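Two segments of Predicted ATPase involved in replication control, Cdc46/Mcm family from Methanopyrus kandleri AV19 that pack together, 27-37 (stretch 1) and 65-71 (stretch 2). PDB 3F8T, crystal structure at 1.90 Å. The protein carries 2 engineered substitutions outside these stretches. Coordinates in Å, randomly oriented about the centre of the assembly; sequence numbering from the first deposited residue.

Stretch 1 27-37: GLPTRVLIEIV
Stretch 2 65-71: DLASWIA

Two helices that cross steeply can be joined by side chains alone, as a Cdc46/Mcm family ATPase illustrates. At the centre, Val32 (chi1 t) and Leu66 (t, p), the residue most covered, point toward each other's stretch. Val32 CG2 lies 3.9 Å from both Leu66 CD1 and Trp69 CZ3; Val32 CG1 is 4.2 Å from Ile70 CG1 and 4.0 Å from Trp69 CZ3. One turn on, Ile36 (m, t) starts sideways, but its CD1 comes 3.7 Å from CD1 of Ile70 (m, t), which points toward it. These buried aliphatics bring no polar group needing a partner.

Both helices are alpha-helical (near -60/-45; Ile36 N to Val32 O 3.1 Å, Ile70 N to Leu66 O 2.8 Å), the second continuing beyond both ends of its stretch. Their axes cross at -109°, 11.5 Å apart; CA of Val32 and CA of Leu66 are 7.6 Å apart.

Trp69 (t, chi2 92°) points toward stretch 1, its broad ring spanning from Val32 to the extended Leu28 (-109/140; m, t) and Pro29 (-58/135). Trp69 CH2 is 3.8 Å from Leu28 CD2, at the ring edge, and 4.0 Å from Pro29 CD.

At the margin, Arg31 (p, t, m) NH2 and Glu35 (m, t) OE2 form a 3.0 Å salt bridge. Leu66 CD2 lies against this pair, 4.1 Å from Arg31 NH2 and a tight 3.0 Å from Glu35 OE1. No hydrogen bond crosses the 323 Å² contact.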

# COMPACT_ATOMS: atom_id res chain seq x y z
N GLY A 27 -4.02 43.46 0.80
CA GLY A 27 -3.72 43.59 -0.63
C GLY A 27 -4.64 42.79 -1.52
O GLY A 27 -4.21 42.31 -2.56
N LEU A 28 -5.91 42.68 -1.11
CA LEU A 28 -6.94 41.96 -1.86
C LEU A 28 -7.96 42.92 -2.45
O LEU A 28 -8.36 43.87 -1.79
CB LEU A 28 -7.70 40.99 -0.93
CG LEU A 28 -6.88 39.87 -0.30
CD1 LEU A 28 -7.75 39.10 0.66
CD2 LEU A 28 -6.32 38.97 -1.39
N PRO A 29 -8.41 42.66 -3.69
CA PRO A 29 -9.56 43.41 -4.21
C PRO A 29 -10.71 43.20 -3.26
O PRO A 29 -10.95 42.07 -2.81
CB PRO A 29 -9.85 42.72 -5.54
CG PRO A 29 -8.58 42.07 -5.94
CD PRO A 29 -7.91 41.66 -4.66
N THR A 30 -11.41 44.28 -2.91
CA THR A 30 -12.56 44.18 -2.00
C THR A 30 -13.58 43.10 -2.41
O THR A 30 -14.09 42.38 -1.56
CB THR A 30 -13.25 45.56 -1.80
OG1 THR A 30 -12.29 46.48 -1.24
CG2 THR A 30 -14.40 45.45 -0.83
N ARG A 31 -13.87 42.99 -3.70
CA ARG A 31 -14.85 42.01 -4.17
C ARG A 31 -14.50 40.55 -3.81
O ARG A 31 -15.39 39.75 -3.51
CB ARG A 31 -15.14 42.17 -5.67
CG ARG A 31 -13.95 41.98 -6.60
CD ARG A 31 -14.39 41.87 -8.09
NE ARG A 31 -15.07 40.61 -8.38
CZ ARG A 31 -14.46 39.43 -8.51
NH1 ARG A 31 -13.13 39.34 -8.37
NH2 ARG A 31 -15.16 38.34 -8.76
N VAL A 32 -13.20 40.22 -3.81
CA VAL A 32 -12.75 38.90 -3.38
C VAL A 32 -13.30 38.58 -2.00
O VAL A 32 -13.93 37.53 -1.82
CB VAL A 32 -11.19 38.76 -3.40
CG1 VAL A 32 -10.73 37.43 -2.75
CG2 VAL A 32 -10.68 38.85 -4.82
N LEU A 33 -13.10 39.49 -1.04
CA LEU A 33 -13.56 39.26 0.33
C LEU A 33 -15.08 39.33 0.49
O LEU A 33 -15.66 38.55 1.24
CB LEU A 33 -12.88 40.21 1.33
CG LEU A 33 -11.50 39.87 1.90
CD1 LEU A 33 -11.26 40.67 3.18
CD2 LEU A 33 -11.32 38.37 2.18
N ILE A 34 -15.72 40.28 -0.20
CA ILE A 34 -17.18 40.36 -0.19
C ILE A 34 -17.80 39.05 -0.72
O ILE A 34 -18.72 38.52 -0.13
CB ILE A 34 -17.71 41.57 -1.01
CG1 ILE A 34 -17.29 42.89 -0.36
CG2 ILE A 34 -19.24 41.53 -1.08
CD1 ILE A 34 -17.59 44.12 -1.21
N GLU A 35 -17.30 38.55 -1.85
CA GLU A 35 -17.89 37.32 -2.39
C GLU A 35 -17.64 36.11 -1.48
O GLU A 35 -18.51 35.24 -1.35
CB GLU A 35 -17.42 37.08 -3.83
CG GLU A 35 -18.02 38.12 -4.77
CD GLU A 35 -17.49 38.04 -6.19
OE1 GLU A 35 -17.23 36.91 -6.69
OE2 GLU A 35 -17.35 39.12 -6.82
N ILE A 36 -16.48 36.08 -0.82
CA ILE A 36 -16.16 35.01 0.14
C ILE A 36 -17.13 34.98 1.32
O ILE A 36 -17.68 33.92 1.66
CB ILE A 36 -14.69 35.11 0.64
CG1 ILE A 36 -13.71 34.73 -0.49
CG2 ILE A 36 -14.49 34.20 1.88
CD1 ILE A 36 -12.20 34.99 -0.18
N VAL A 37 -17.34 36.13 1.95
CA VAL A 37 -18.19 36.23 3.13
C VAL A 37 -19.68 35.97 2.82
O VAL A 37 -20.43 35.57 3.71
CB VAL A 37 -17.98 37.61 3.81
CG1 VAL A 37 -19.00 37.86 4.88
CG2 VAL A 37 -16.58 37.66 4.40
N ASP A 65 -13.49 31.14 -11.94
CA ASP A 65 -12.28 31.94 -12.11
C ASP A 65 -11.84 32.57 -10.78
O ASP A 65 -10.65 32.66 -10.50
CB ASP A 65 -12.49 33.01 -13.18
CG ASP A 65 -12.69 32.41 -14.58
OD1 ASP A 65 -12.25 31.26 -14.83
OD2 ASP A 65 -13.31 33.08 -15.43
N LEU A 66 -12.81 32.96 -9.96
CA LEU A 66 -12.50 33.46 -8.62
C LEU A 66 -11.95 32.35 -7.72
O LEU A 66 -10.98 32.57 -6.99
CB LEU A 66 -13.72 34.13 -7.96
CG LEU A 66 -13.49 34.69 -6.55
CD1 LEU A 66 -12.30 35.66 -6.45
CD2 LEU A 66 -14.76 35.32 -5.95
N ALA A 67 -12.57 31.17 -7.78
CA ALA A 67 -12.11 30.01 -7.02
C ALA A 67 -10.63 29.75 -7.36
O ALA A 67 -9.79 29.57 -6.48
CB ALA A 67 -12.98 28.77 -7.37
N SER A 68 -10.34 29.77 -8.65
CA SER A 68 -8.99 29.59 -9.15
C SER A 68 -8.03 30.67 -8.64
O SER A 68 -6.93 30.36 -8.19
CB SER A 68 -9.03 29.58 -10.67
OG SER A 68 -7.75 29.29 -11.18
N TRP A 69 -8.45 31.93 -8.70
CA TRP A 69 -7.62 33.06 -8.24
C TRP A 69 -7.30 32.91 -6.76
O TRP A 69 -6.18 33.16 -6.31
CB TRP A 69 -8.36 34.38 -8.47
CG TRP A 69 -7.49 35.60 -8.26
CD1 TRP A 69 -6.75 36.26 -9.21
CD2 TRP A 69 -7.25 36.28 -7.02
NE1 TRP A 69 -6.08 37.32 -8.63
CE2 TRP A 69 -6.37 37.36 -7.29
CE3 TRP A 69 -7.72 36.09 -5.71
CZ2 TRP A 69 -5.93 38.23 -6.30
CZ3 TRP A 69 -7.28 36.97 -4.72
CH2 TRP A 69 -6.39 38.03 -5.02
N ILE A 70 -8.32 32.51 -5.99
CA ILE A 70 -8.16 32.36 -4.55
C ILE A 70 -7.15 31.27 -4.23
O ILE A 70 -6.26 31.48 -3.40
CB ILE A 70 -9.53 32.10 -3.85
CG1 ILE A 70 -10.38 33.38 -3.89
CG2 ILE A 70 -9.31 31.66 -2.40
CD1 ILE A 70 -11.82 33.19 -3.41
N ALA A 71 -7.26 30.12 -4.91
CA ALA A 71 -6.31 29.02 -4.72
C ALA A 71 -4.90 29.48 -5.07
O ALA A 71 -3.97 29.25 -4.31
CB ALA A 71 -6.72 27.79 -5.54